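PDB 6BPM: catecholate siderophore receptor Fiu from Escherichia coli, which imports iron complexed with catecholate siderophores across the outer membrane, drawing its energy from TonB, and serves as receptor for several microcins. Local coordinates for residues R102-V107 with Y128-P133; E370-Y375 with N510-A515; H439-S444 with D472-G477; D527-K532 with Y572-K577. All coordinates share one frame; numbering follows the deposited sequence.

Interaction 1 of 4, residues R102-V107 with Y128-P133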
loop_
_atom_site.group_PDB
_atom_site.type_symbol
_atom_site.label_atom_id
_atom_site.label_comp_id
_atom_site.label_asym_id
_atom_site.label_seq_id
_atom_site.Cartn_x
_atom_site.Cartn_y
_atom_site.Cartn_z
ATOM N N ARG A 102 0.034 7.420 10.225
ATOM C CA ARG A 102 -0.589 7.208 8.916
ATOM C C ARG A 102 0.018 8.113 7.850
ATOM O O ARG A 102 0.270 9.297 8.095
ATOM C CB ARG A 102 -2.098 7.458 8.998
ATOM C CG ARG A 102 -2.872 6.980 7.783
ATOM C CD ARG A 102 -4.387 7.226 7.963
ATOM N NE ARG A 102 -4.867 6.796 9.284
ATOM C CZ ARG A 102 -5.157 5.537 9.614
ATOM N NH1 ARG A 102 -5.568 5.258 10.842
ATOM N NH2 ARG A 102 -5.046 4.557 8.721
ATOM N N ASP A 103 0.256 7.542 6.650
ATOM C CA ASP A 103 0.866 8.266 5.525
ATOM C C ASP A 103 -0.005 8.131 4.256
ATOM O O ASP A 103 0.320 7.376 3.336
ATOM C CB ASP A 103 2.286 7.761 5.274
ATOM C CG ASP A 103 2.968 8.484 4.107
ATOM O OD1 ASP A 103 2.646 9.679 3.856
ATOM O OD2 ASP A 103 3.813 7.850 3.433
ATOM N N ILE A 104 -1.050 8.947 4.166
ATOM C CA ILE A 104 -1.977 8.897 3.042
ATOM C C ILE A 104 -1.378 9.633 1.846
ATOM O O ILE A 104 -0.862 10.745 1.980
ATOM C CB ILE A 104 -3.318 9.527 3.434
ATOM C CG1 ILE A 104 -4.087 8.615 4.393
ATOM C CG2 ILE A 104 -4.109 9.884 2.187
ATOM C CD1 ILE A 104 -5.279 9.308 4.987
ATOM N N GLY A 105 -1.479 9.026 0.668
ATOM C CA GLY A 105 -1.054 9.651 -0.567
ATOM C C GLY A 105 -0.827 8.666 -1.695
ATOM O O GLY A 105 -0.066 7.708 -1.555
ATOM N N SER A 106 -1.450 8.904 -2.836
ATOM C CA SER A 106 -1.343 7.986 -3.962
ATOM C C SER A 106 -0.016 8.160 -4.690
ATOM O O SER A 106 0.009 8.397 -5.901
ATOM C CB SER A 106 -2.523 8.170 -4.936
ATOM O OG SER A 106 -2.756 9.521 -5.272
ATOM N N VAL A 107 1.091 8.048 -3.963
ATOM C CA VAL A 107 2.426 8.146 -4.540
ATOM C C VAL A 107 3.166 6.870 -4.167
ATOM O O VAL A 107 2.769 6.148 -3.252
ATOM C CB VAL A 107 3.206 9.387 -4.049
ATOM C CG1 VAL A 107 2.395 10.645 -4.255
ATOM C CG2 VAL A 107 3.616 9.234 -2.584
ATOM N N TYR A 128 -3.664 1.113 15.209
ATOM C CA TYR A 128 -3.407 2.420 14.628
ATOM C C TYR A 128 -4.656 3.267 14.447
ATOM O O TYR A 128 -4.599 4.287 13.761
ATOM C CB TYR A 128 -2.661 2.249 13.316
ATOM C CG TYR A 128 -1.379 1.457 13.497
ATOM C CD1 TYR A 128 -0.284 2.013 14.138
ATOM C CD2 TYR A 128 -1.265 0.159 13.033
ATOM C CE1 TYR A 128 0.894 1.295 14.309
ATOM C CE2 TYR A 128 -0.090 -0.565 13.203
ATOM C CZ TYR A 128 0.983 0.011 13.835
ATOM O OH TYR A 128 2.147 -0.702 14.004
ATOM N N GLY A 129 -5.772 2.883 15.045
ATOM C CA GLY A 129 -7.009 3.626 14.910
ATOM C C GLY A 129 -7.854 3.077 13.772
ATOM O O GLY A 129 -7.792 1.876 13.479
ATOM N N ARG A 130 -8.643 3.935 13.122
ATOM C CA ARG A 130 -9.398 3.486 11.958
ATOM C C ARG A 130 -8.451 2.884 10.927
ATOM O O ARG A 130 -7.278 3.245 10.850
ATOM C CB ARG A 130 -10.204 4.641 11.361
ATOM C CG ARG A 130 -9.348 5.788 10.874
ATOM C CD ARG A 130 -10.136 6.940 10.253
ATOM N NE ARG A 130 -9.178 7.974 9.869
ATOM C CZ ARG A 130 -8.466 7.952 8.753
ATOM N NH1 ARG A 130 -8.610 6.947 7.889
ATOM N NH2 ARG A 130 -7.602 8.929 8.503
ATOM N N SER A 131 -8.945 1.891 10.194
ATOM C CA SER A 131 -8.155 1.256 9.148
ATOM C C SER A 131 -9.109 0.576 8.175
ATOM O O SER A 131 -10.303 0.428 8.444
ATOM C CB SER A 131 -7.127 0.257 9.721
ATOM O OG SER A 131 -7.682 -1.015 9.982
ATOM N N ALA A 132 -8.566 0.193 7.023
ATOM C CA ALA A 132 -9.279 -0.676 6.115
ATOM C C ALA A 132 -9.409 -2.066 6.745
ATOM O O ALA A 132 -8.634 -2.429 7.635
ATOM C CB ALA A 132 -8.556 -0.751 4.773
ATOM N N PRO A 133 -10.418 -2.841 6.339
ATOM C CA PRO A 133 -10.653 -4.165 6.960
ATOM C C PRO A 133 -9.724 -5.238 6.410
ATOM O O PRO A 133 -10.155 -6.283 5.929
ATOM C CB PRO A 133 -12.129 -4.431 6.630
ATOM C CG PRO A 133 -12.394 -3.664 5.372
ATOM C CD PRO A 133 -11.515 -2.419 5.451
#
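Arg102 sends CG opposite its own backbone N (chi1 -168°) and kinks at its third torsion, while Arg130, with CG set between its backbone N and carbonyl carbon, runs straight from CG to NE; the two guanidinium groups therefore stack, centres 4.2 Å apart and planes 27° from parallel. The overlap is offset: Arg102 NE lies over the Arg130 face, 3.6 Å from Arg130 NH2. Arg102 NH1 donates to Arg130 O at 2.6 Å, a bent bond (133° at the hydrogen) whose acceptor is tilted from the guanidinium plane. Both loops belong to the plug domain that fills the barrel of a TonB-dependent receptor. Glu370 of the barrel wall forms a salt bridge with Arg130 NH2 and a long, weak ion pair with Arg102 NE, so its negative charge probably eases the pairing of like charges. A leucine in place of Arg102 would probably leave Arg130 O without this donor and the Arg130 guanidinium without its stacking partner. Ile104 CD1 touches the edge of the Arg130 guanidinium, 4.2 Å from NH2.

Interaction 2 of 4, residues E370-Y375 with N510-A515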
loop_
_atom_site.group_PDB
_atom_site.type_symbol
_atom_site.label_atom_id
_atom_site.label_comp_id
_atom_site.label_asym_id
_atom_site.label_seq_id
_atom_site.Cartn_x
_atom_site.Cartn_y
_atom_site.Cartn_z
ATOM N N GLU A 370 -5.763 15.660 10.618
ATOM C CA GLU A 370 -5.549 15.169 9.266
ATOM C C GLU A 370 -6.380 15.994 8.303
ATOM O O GLU A 370 -7.583 16.186 8.522
ATOM C CB GLU A 370 -5.924 13.705 9.153
ATOM C CG GLU A 370 -4.812 12.793 9.538
ATOM C CD GLU A 370 -5.331 11.442 9.907
ATOM O OE1 GLU A 370 -5.225 10.529 9.058
ATOM O OE2 GLU A 370 -5.895 11.316 11.017
ATOM N N THR A 371 -5.744 16.492 7.253
ATOM C CA THR A 371 -6.461 17.316 6.296
ATOM C C THR A 371 -6.152 16.867 4.875
ATOM O O THR A 371 -5.039 16.436 4.556
ATOM C CB THR A 371 -6.117 18.795 6.468
ATOM O OG1 THR A 371 -4.770 19.011 6.049
ATOM C CG2 THR A 371 -6.244 19.185 7.946
ATOM N N GLN A 372 -7.166 16.964 4.034
ATOM C CA GLN A 372 -7.055 16.680 2.616
ATOM C C GLN A 372 -7.744 17.818 1.888
ATOM O O GLN A 372 -8.839 18.235 2.280
ATOM C CB GLN A 372 -7.700 15.334 2.266
ATOM C CG GLN A 372 -7.446 14.865 0.851
ATOM C CD GLN A 372 -7.883 13.429 0.629
ATOM O OE1 GLN A 372 -7.103 12.499 0.773
ATOM N NE2 GLN A 372 -9.146 13.249 0.307
ATOM N N THR A 373 -7.085 18.352 0.869
ATOM C CA THR A 373 -7.647 19.400 0.028
ATOM C C THR A 373 -7.471 18.945 -1.412
ATOM O O THR A 373 -6.353 18.614 -1.828
ATOM C CB THR A 373 -6.973 20.762 0.295
ATOM O OG1 THR A 373 -7.299 21.197 1.620
ATOM C CG2 THR A 373 -7.443 21.817 -0.681
ATOM N N ASN A 374 -8.588 18.831 -2.130
ATOM C CA ASN A 374 -8.612 18.489 -3.551
ATOM C C ASN A 374 -8.959 19.769 -4.310
ATOM O O ASN A 374 -10.050 20.332 -4.138
ATOM C CB ASN A 374 -9.615 17.367 -3.824
ATOM C CG ASN A 374 -9.173 16.042 -3.238
ATOM O OD1 ASN A 374 -8.540 15.233 -3.920
ATOM N ND2 ASN A 374 -9.495 15.814 -1.955
ATOM N N TYR A 375 -8.019 20.259 -5.108
ATOM C CA TYR A 375 -8.194 21.529 -5.800
ATOM C C TYR A 375 -8.832 21.286 -7.159
ATOM O O TYR A 375 -8.269 20.576 -7.999
ATOM C CB TYR A 375 -6.860 22.249 -5.939
ATOM C CG TYR A 375 -6.306 22.746 -4.625
ATOM C CD1 TYR A 375 -6.843 23.870 -4.017
ATOM C CD2 TYR A 375 -5.234 22.111 -4.008
ATOM C CE1 TYR A 375 -6.353 24.334 -2.824
ATOM C CE2 TYR A 375 -4.729 22.578 -2.806
ATOM C CZ TYR A 375 -5.294 23.688 -2.222
ATOM O OH TYR A 375 -4.821 24.169 -1.031
ATOM N N ASN A 510 -12.508 6.712 5.239
ATOM C CA ASN A 510 -11.813 6.134 4.103
ATOM C C ASN A 510 -11.054 7.195 3.321
ATOM O O ASN A 510 -9.930 6.947 2.869
ATOM C CB ASN A 510 -12.808 5.393 3.213
ATOM C CG ASN A 510 -12.182 4.928 1.916
ATOM O OD1 ASN A 510 -11.272 4.097 1.912
ATOM N ND2 ASN A 510 -12.653 5.486 0.806
ATOM N N ASN A 511 -11.668 8.376 3.121
ATOM C CA ASN A 511 -11.041 9.430 2.326
ATOM C C ASN A 511 -11.556 10.824 2.703
ATOM O O ASN A 511 -11.542 11.734 1.871
ATOM C CB ASN A 511 -11.269 9.148 0.834
ATOM C CG ASN A 511 -12.741 8.999 0.488
ATOM O OD1 ASN A 511 -13.613 9.405 1.260
ATOM N ND2 ASN A 511 -13.026 8.429 -0.680
ATOM N N PHE A 512 -12.033 11.000 3.935
ATOM C CA PHE A 512 -12.536 12.266 4.465
ATOM C C PHE A 512 -13.889 12.679 3.904
ATOM O O PHE A 512 -14.583 13.502 4.514
ATOM C CB PHE A 512 -11.548 13.405 4.215
ATOM C CG PHE A 512 -10.223 13.219 4.878
ATOM C CD1 PHE A 512 -9.210 12.528 4.244
ATOM C CD2 PHE A 512 -9.989 13.754 6.132
ATOM C CE1 PHE A 512 -7.973 12.362 4.850
ATOM C CE2 PHE A 512 -8.766 13.584 6.751
ATOM C CZ PHE A 512 -7.750 12.880 6.107
ATOM N N ALA A 513 -14.309 12.106 2.782
ATOM C CA ALA A 513 -15.602 12.505 2.240
ATOM C C ALA A 513 -16.720 12.054 3.166
ATOM O O ALA A 513 -16.666 10.964 3.750
ATOM C CB ALA A 513 -15.824 11.927 0.844
ATOM N N LEU A 514 -17.729 12.907 3.300
ATOM C CA LEU A 514 -18.963 12.594 4.001
ATOM C C LEU A 514 -20.122 12.821 3.041
ATOM O O LEU A 514 -19.999 13.543 2.050
ATOM C CB LEU A 514 -19.149 13.455 5.258
ATOM C CG LEU A 514 -18.073 13.328 6.347
ATOM C CD1 LEU A 514 -18.284 14.367 7.432
ATOM C CD2 LEU A 514 -18.048 11.952 6.928
ATOM N N ALA A 515 -21.236 12.149 3.304
ATOM C CA ALA A 515 -22.454 12.358 2.540
ATOM C C ALA A 515 -23.519 12.918 3.464
ATOM O O ALA A 515 -23.497 12.688 4.675
ATOM C CB ALA A 515 -22.966 11.066 1.874
#
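Phe512 and Gln372 meet obliquely, the ring and amide planes 57° apart, where a loop between barrel strands 494-505 and 531-544 packs against strand 357-386 of the 22-stranded beta-barrel. The ring comes from the loop and presents one face to the first carbon of the glutamine: Gln372 CB stands 4.2 Å from the ring centroid and 27° off its normal, a CH-pi contact over the face. Glu370, two residues earlier on the same side of the strand, is met differently. Its CB lies in the ring plane at the edge, 3.6 Å from Phe512 CZ, and its carbonyl O approaches Phe512 CE2 obliquely at 3.4 Å. One aromatic ring thus touches two side chains at alternate positions of the strand, one with its face and the other with its rim. Phe512 has CG anti to its carbonyl carbon, which directs the ring at the strand from a backbone with positive phi. The polar ends have partners farther afield: the Glu370 carboxylate turns to Arg130 of the plug, and Gln372 OE1 accepts from Asn339. The extended Gln372 chain brings its NE2 to 3.2 Å from Asn511 O. Within the loop an Asx turn shapes the backbone around the phenylalanine: Ala513 N donates to Asn511 OD1 at 3.2 Å, with 149° at the hydrogen.

Interaction 3 of 4, residues H439-S444 with D472-G477. With POG ((20S)-2,5,8,11,14,17-hexamethyl-3,6,9,12,15,18-hexaoxahenicosane-1,20-diol), chain E.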
loop_
_atom_site.group_PDB
_atom_site.type_symbol
_atom_site.label_atom_id
_atom_site.label_comp_id
_atom_site.label_asym_id
_atom_site.label_seq_id
_atom_site.Cartn_x
_atom_site.Cartn_y
_atom_site.Cartn_z
ATOM N N HIS A 439 -13.764 14.016 15.129
ATOM C CA HIS A 439 -14.673 14.933 14.460
ATOM C C HIS A 439 -14.176 15.056 13.036
ATOM O O HIS A 439 -12.977 15.268 12.824
ATOM C CB HIS A 439 -14.712 16.289 15.135
ATOM C CG HIS A 439 -15.677 17.244 14.509
ATOM N ND1 HIS A 439 -17.021 16.967 14.382
ATOM C CD2 HIS A 439 -15.495 18.476 13.979
ATOM C CE1 HIS A 439 -17.626 17.990 13.808
ATOM N NE2 HIS A 439 -16.721 18.915 13.547
ATOM N N THR A 440 -15.068 14.853 12.064
ATOM C CA THR A 440 -14.728 14.979 10.652
ATOM C C THR A 440 -15.560 16.084 10.018
ATOM O O THR A 440 -16.756 16.208 10.300
ATOM C CB THR A 440 -14.949 13.663 9.888
ATOM O OG1 THR A 440 -14.094 12.656 10.430
ATOM C CG2 THR A 440 -14.579 13.837 8.425
ATOM N N GLU A 441 -14.917 16.899 9.179
ATOM C CA GLU A 441 -15.582 17.966 8.434
ATOM C C GLU A 441 -15.253 17.817 6.960
ATOM O O GLU A 441 -14.087 17.608 6.599
ATOM C CB GLU A 441 -15.156 19.337 8.894
ATOM C CG GLU A 441 -15.539 19.687 10.293
ATOM C CD GLU A 441 -15.179 21.109 10.623
ATOM O OE1 GLU A 441 -14.013 21.484 10.400
ATOM O OE2 GLU A 441 -16.059 21.850 11.094
ATOM N N TYR A 442 -16.279 17.946 6.110
ATOM C CA TYR A 442 -16.100 17.802 4.672
ATOM C C TYR A 442 -17.012 18.749 3.915
ATOM O O TYR A 442 -18.199 18.874 4.223
ATOM C CB TYR A 442 -16.400 16.385 4.199
ATOM C CG TYR A 442 -16.074 16.131 2.736
ATOM C CD1 TYR A 442 -14.755 16.009 2.316
ATOM C CD2 TYR A 442 -17.082 15.988 1.780
ATOM C CE1 TYR A 442 -14.437 15.753 0.996
ATOM C CE2 TYR A 442 -16.771 15.731 0.438
ATOM C CZ TYR A 442 -15.441 15.613 0.064
ATOM O OH TYR A 442 -15.073 15.363 -1.231
ATOM N N ASP A 443 -16.451 19.398 2.909
ATOM C CA ASP A 443 -17.236 20.190 1.980
ATOM C C ASP A 443 -16.619 20.031 0.603
ATOM O O ASP A 443 -15.409 19.830 0.470
ATOM C CB ASP A 443 -17.323 21.677 2.385
ATOM C CG ASP A 443 -15.973 22.383 2.377
ATOM O OD1 ASP A 443 -15.338 22.457 1.303
ATOM O OD2 ASP A 443 -15.564 22.905 3.433
ATOM N N SER A 444 -17.467 20.083 -0.417
ATOM C CA SER A 444 -17.018 19.950 -1.792
ATOM C C SER A 444 -17.800 20.945 -2.637
ATOM O O SER A 444 -18.907 21.357 -2.283
ATOM C CB SER A 444 -17.210 18.517 -2.312
ATOM O OG SER A 444 -16.647 18.356 -3.606
ATOM N N ASP A 472 -21.626 19.905 2.379
ATOM C CA ASP A 472 -20.962 20.625 3.470
ATOM C C ASP A 472 -21.581 20.079 4.759
ATOM O O ASP A 472 -22.639 20.545 5.183
ATOM C CB ASP A 472 -21.149 22.116 3.385
ATOM C CG ASP A 472 -20.407 22.851 4.476
ATOM O OD1 ASP A 472 -19.867 22.184 5.372
ATOM O OD2 ASP A 472 -20.398 24.097 4.476
ATOM N N THR A 473 -20.929 19.090 5.358
ATOM C CA THR A 473 -21.483 18.511 6.570
ATOM C C THR A 473 -20.353 18.036 7.481
ATOM O O THR A 473 -19.167 18.169 7.164
ATOM C CB THR A 473 -22.486 17.406 6.215
ATOM O OG1 THR A 473 -23.125 16.934 7.409
ATOM C CG2 THR A 473 -21.800 16.266 5.480
ATOM N N ALA A 474 -20.740 17.503 8.639
ATOM C CA ALA A 474 -19.783 17.082 9.649
ATOM C C ALA A 474 -20.300 15.854 10.402
ATOM O O ALA A 474 -21.499 15.562 10.421
ATOM C CB ALA A 474 -19.484 18.236 10.604
ATOM N N LYS A 475 -19.373 15.150 11.053
ATOM C CA LYS A 475 -19.695 13.894 11.722
ATOM C C LYS A 475 -18.779 13.691 12.922
ATOM O O LYS A 475 -17.558 13.645 12.753
ATOM C CB LYS A 475 -19.527 12.738 10.738
ATOM C CG LYS A 475 -19.427 11.379 11.371
ATOM C CD LYS A 475 -20.750 10.975 11.946
ATOM C CE LYS A 475 -20.788 9.486 12.149
ATOM N NZ LYS A 475 -22.025 9.110 12.862
ATOM N N SER A 476 -19.362 13.480 14.104
ATOM C CA SER A 476 -18.603 13.196 15.325
ATOM C C SER A 476 -18.908 11.786 15.802
ATOM O O SER A 476 -20.052 11.320 15.722
ATOM C CB SER A 476 -18.951 14.162 16.447
ATOM O OG SER A 476 -18.638 15.489 16.080
ATOM N N GLY A 477 -17.890 11.106 16.312
ATOM C CA GLY A 477 -18.158 9.753 16.743
ATOM C C GLY A 477 -17.104 9.182 17.662
ATOM O O GLY A 477 -16.056 9.780 17.924
HETATM O OH POG E . -21.437 13.044 19.036
HETATM C C2 POG E . -20.594 12.246 19.824
HETATM C C1 POG E . -21.375 11.624 20.984
HETATM C C3 POG E . -19.456 13.106 20.371
HETATM O O2 POG E . -18.260 12.706 19.763
HETATM C C5 POG E . -17.103 13.202 20.367
HETATM O O1 POG E . -0.243 17.630 17.126
HETATM C C4 POG E . -1.585 17.367 16.823
HETATM C C6 POG E . -2.477 18.401 17.505
HETATM O O3 POG E . -3.800 18.232 17.067
HETATM C C7 POG E . -4.690 19.275 17.373
HETATM C C8 POG E . -6.008 18.779 17.984
HETATM O O4 POG E . -6.402 17.513 17.493
HETATM C C9 POG E . -7.718 17.062 17.725
HETATM C C10 POG E . -8.011 16.624 19.171
HETATM O O5 POG E . -9.202 15.867 19.102
HETATM C C11 POG E . -10.256 15.939 20.030
HETATM C C12 POG E . -11.498 16.506 19.348
HETATM O O6 POG E . -12.069 15.484 18.595
HETATM C C13 POG E . -13.459 15.557 18.538
HETATM C C14 POG E . -14.055 14.605 19.578
HETATM O O7 POG E . -15.426 14.486 19.308
HETATM C C15 POG E . -15.978 13.201 19.340
HETATM C C16 POG E . -16.708 12.309 21.538
HETATM C C17 POG E . -13.845 15.136 21.001
HETATM C C18 POG E . -11.222 17.688 18.408
HETATM C C19 POG E . -8.108 17.830 20.111
HETATM C C20 POG E . -7.046 19.891 17.751
HETATM C C21 POG E . -1.962 19.802 17.168
#
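His439 and Ser476 form a non-hydrogen-bonded backbone pair on neighbouring antiparallel strands of the barrel wall, yet their side chains are hydrogen-bonded to each other. The segment axes approach to 4.7 Å at 168°, and four backbone bonds join the hydrogen-bonded pairs Thr440-Lys475 and Tyr442-Thr473; Tyr442 N to Thr473 O, at 3.1 Å, is nearly straight with 169° at the hydrogen. His439 CG is anti to its backbone N (chi1 -178°), a turn that swings the ring across to the other strand. There Ser476 OG, anti to its own carbonyl carbon, meets the ring edge near its plane, 2.8 Å from His439 ND1; either atom could be the donor. Farther round, His439 CE1 lies 3.7 Å from Ala474 CB, on the same side of the sheet. Asp443 and Asp472 also share this side, but different first torsions part their carboxylates, and the touch is between Asp443 CB and Asp472 CG at 3.9 Å. Asp443 OD1 accepts from Asn407. On the opposite face, Thr440 OG1 is hydrogen-bonded to Thr410 and Lys475 NZ donates to Thr526 O. A bound polyether, POG, runs past the His439-Ser476 end, its C13 3.7 Å from His439 CB.

Interaction 4 of 4, residues D527-K532 with Y572-K577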
loop_
_atom_site.group_PDB
_atom_site.type_symbol
_atom_site.label_atom_id
_atom_site.label_comp_id
_atom_site.label_asym_id
_atom_site.label_seq_id
_atom_site.Cartn_x
_atom_site.Cartn_y
_atom_site.Cartn_z
ATOM N N ASP A 527 -25.285 9.683 8.975
ATOM C CA ASP A 527 -26.194 8.892 9.791
ATOM C C ASP A 527 -25.831 7.411 9.815
ATOM O O ASP A 527 -26.395 6.669 10.622
ATOM C CB ASP A 527 -27.649 9.099 9.332
ATOM C CG ASP A 527 -27.917 8.627 7.894
ATOM O OD1 ASP A 527 -27.008 8.666 7.038
ATOM O OD2 ASP A 527 -29.074 8.247 7.615
ATOM N N PHE A 528 -24.935 6.950 8.948
ATOM C CA PHE A 528 -24.584 5.537 8.964
ATOM C C PHE A 528 -23.601 5.222 10.091
ATOM O O PHE A 528 -23.090 6.104 10.785
ATOM C CB PHE A 528 -24.024 5.097 7.610
ATOM C CG PHE A 528 -25.088 4.709 6.636
ATOM C CD1 PHE A 528 -26.420 4.850 6.971
ATOM C CD2 PHE A 528 -24.771 4.245 5.374
ATOM C CE1 PHE A 528 -27.425 4.502 6.066
ATOM C CE2 PHE A 528 -25.778 3.905 4.460
ATOM C CZ PHE A 528 -27.101 4.035 4.814
ATOM N N LYS A 529 -23.391 3.932 10.306
ATOM C CA LYS A 529 -22.466 3.381 11.278
ATOM C C LYS A 529 -21.149 3.061 10.619
ATOM O O LYS A 529 -21.066 2.943 9.395
ATOM C CB LYS A 529 -23.024 2.095 11.902
ATOM C CG LYS A 529 -24.339 2.247 12.607
ATOM C CD LYS A 529 -24.796 0.932 13.194
ATOM C CE LYS A 529 -25.174 -0.035 12.089
ATOM N NZ LYS A 529 -26.053 -1.122 12.585
ATOM N N PRO A 530 -20.098 2.890 11.411
ATOM C CA PRO A 530 -18.816 2.479 10.842
ATOM C C PRO A 530 -18.913 1.073 10.282
ATOM O O PRO A 530 -19.714 0.252 10.726
ATOM C CB PRO A 530 -17.859 2.547 12.040
ATOM C CG PRO A 530 -18.537 3.476 13.008
ATOM C CD PRO A 530 -19.993 3.183 12.847
ATOM N N GLN A 531 -18.100 0.812 9.273
ATOM C CA GLN A 531 -17.907 -0.548 8.805
ATOM C C GLN A 531 -17.061 -1.305 9.825
ATOM O O GLN A 531 -15.889 -0.959 10.036
ATOM C CB GLN A 531 -17.206 -0.521 7.452
ATOM C CG GLN A 531 -16.868 -1.870 6.912
ATOM C CD GLN A 531 -15.652 -1.844 6.014
ATOM O OE1 GLN A 531 -14.554 -1.474 6.441
ATOM N NE2 GLN A 531 -15.836 -2.241 4.756
ATOM N N LYS A 532 -17.633 -2.346 10.434
ATOM C CA LYS A 532 -16.985 -3.088 11.515
ATOM C C LYS A 532 -16.417 -4.397 10.989
ATOM O O LYS A 532 -17.094 -5.124 10.268
ATOM C CB LYS A 532 -17.959 -3.386 12.656
ATOM C CG LYS A 532 -18.498 -2.160 13.364
ATOM C CD LYS A 532 -18.627 -2.412 14.858
ATOM C CE LYS A 532 -19.983 -2.983 15.239
ATOM N NZ LYS A 532 -20.118 -3.048 16.716
ATOM N N TYR A 572 -31.594 2.756 1.073
ATOM C CA TYR A 572 -30.372 2.039 1.426
ATOM C C TYR A 572 -30.224 1.879 2.943
ATOM O O TYR A 572 -30.688 2.714 3.732
ATOM C CB TYR A 572 -29.145 2.732 0.827
ATOM C CG TYR A 572 -29.137 2.724 -0.690
ATOM C CD1 TYR A 572 -29.790 3.730 -1.427
ATOM C CD2 TYR A 572 -28.481 1.708 -1.392
ATOM C CE1 TYR A 572 -29.773 3.731 -2.825
ATOM C CE2 TYR A 572 -28.463 1.695 -2.788
ATOM C CZ TYR A 572 -29.109 2.709 -3.497
ATOM O OH TYR A 572 -29.093 2.690 -4.875
ATOM N N SER A 573 -29.652 0.753 3.351
ATOM C CA SER A 573 -29.411 0.480 4.763
ATOM C C SER A 573 -28.145 -0.369 4.888
ATOM O O SER A 573 -27.512 -0.737 3.892
ATOM C CB SER A 573 -30.639 -0.169 5.408
ATOM O OG SER A 573 -30.985 -1.373 4.750
ATOM N N GLN A 574 -27.773 -0.696 6.123
ATOM C CA GLN A 574 -26.470 -1.327 6.342
ATOM C C GLN A 574 -26.563 -2.784 6.781
ATOM O O GLN A 574 -25.945 -3.188 7.771
ATOM C CB GLN A 574 -25.661 -0.525 7.357
ATOM C CG GLN A 574 -24.896 0.640 6.767
ATOM C CD GLN A 574 -24.207 1.463 7.841
ATOM O OE1 GLN A 574 -24.861 2.050 8.707
ATOM N NE2 GLN A 574 -22.882 1.485 7.808
ATOM N N TYR A 575 -27.300 -3.586 6.028
ATOM C CA TYR A 575 -27.470 -4.992 6.354
ATOM C C TYR A 575 -26.463 -5.891 5.652
ATOM O O TYR A 575 -26.536 -7.111 5.806
ATOM C CB TYR A 575 -28.896 -5.441 5.993
ATOM C CG TYR A 575 -29.213 -5.451 4.510
ATOM C CD1 TYR A 575 -28.726 -6.467 3.695
ATOM C CD2 TYR A 575 -30.031 -4.485 3.933
ATOM C CE1 TYR A 575 -29.003 -6.505 2.343
ATOM C CE2 TYR A 575 -30.340 -4.528 2.559
ATOM C CZ TYR A 575 -29.811 -5.545 1.778
ATOM O OH TYR A 575 -30.060 -5.629 0.428
ATOM N N GLY A 576 -25.565 -5.330 4.861
ATOM C CA GLY A 576 -24.627 -6.127 4.098
ATOM C C GLY A 576 -23.505 -6.688 4.945
ATOM O O GLY A 576 -23.237 -6.233 6.059
ATOM N N LYS A 577 -22.866 -7.720 4.398
ATOM C CA LYS A 577 -21.818 -8.461 5.078
ATOM C C LYS A 577 -20.855 -9.029 4.056
ATOM O O LYS A 577 -21.260 -9.451 2.972
ATOM C CB LYS A 577 -22.393 -9.611 5.922
ATOM C CG LYS A 577 -23.006 -9.143 7.217
ATOM C CD LYS A 577 -23.806 -10.213 7.928
ATOM C CE LYS A 577 -24.595 -9.556 9.065
ATOM N NZ LYS A 577 -25.800 -10.327 9.462
#
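One face of the Phe528 ring carries the Gln574 side chain, whose amide is stacked on it with the planes only 16° apart, and Tyr572 O lies at the ring edge, near its plane, 4.0 Å from Phe528 CZ. Gln574 CG makes a CH-pi contact over that face, 4.1 Å from the centroid and 18° off the normal, displaced toward the rim. The amide continues past the ring: Gln574 OE1 sits 3.3 Å from Phe528 CB and accepts from Lys529 N at 2.9 Å. That bond is straight, 179° at the hydrogen, and uses an OE1 lone pair in the carbonyl plane. The other half of the amide, Gln574 NE2, gives a hydrogen to Lys529 O at 2.8 Å; the oxygen lies in the amide plane, but the donor stands above the Lys529 carbonyl plane. This pair of bonds, a side-chain amide reading both backbone polar groups of one residue, ties the approach to barrel strand 531-544 to the corner at Gln574, where strand 572-588 changes direction. With an alanine here, Lys529 N and O are likely to lose both amide partners, and the face of Phe528 its stacked group. Gln574 NE2 also donates to Asn562 O on strand 549-566, which lies between the two strands in the barrel. Beside the amide, the Lys529 side chain packs its CB 3.7 Å from Gln574 OE1.

In the fold
Interaction 1 lies in the plug, about 9 Å from the chain centre; the other three involve the barrel, their centres about 19 to 26 Å out. Interactions 2 and 3 are closest, centres about 9 Å apart, with interaction 3 nested in the chain between the segments of interaction 2; the 510-515 loop packs on Tyr442 and Thr440. Interaction 4 follows interaction 2 in sequence and meets interaction 3 where Lys475 NZ packs against Phe528 O. Among these contacts the plug meets the barrel segments through Glu370, which ties interaction 1 to interaction 2, through Ile104 CD1, 4.1 Å from Phe512 CE1, and through Pro133, which packs on Gln531 of interaction 4. Plug, inward-folded loop and barrel strands thus form one continuous set of contacts.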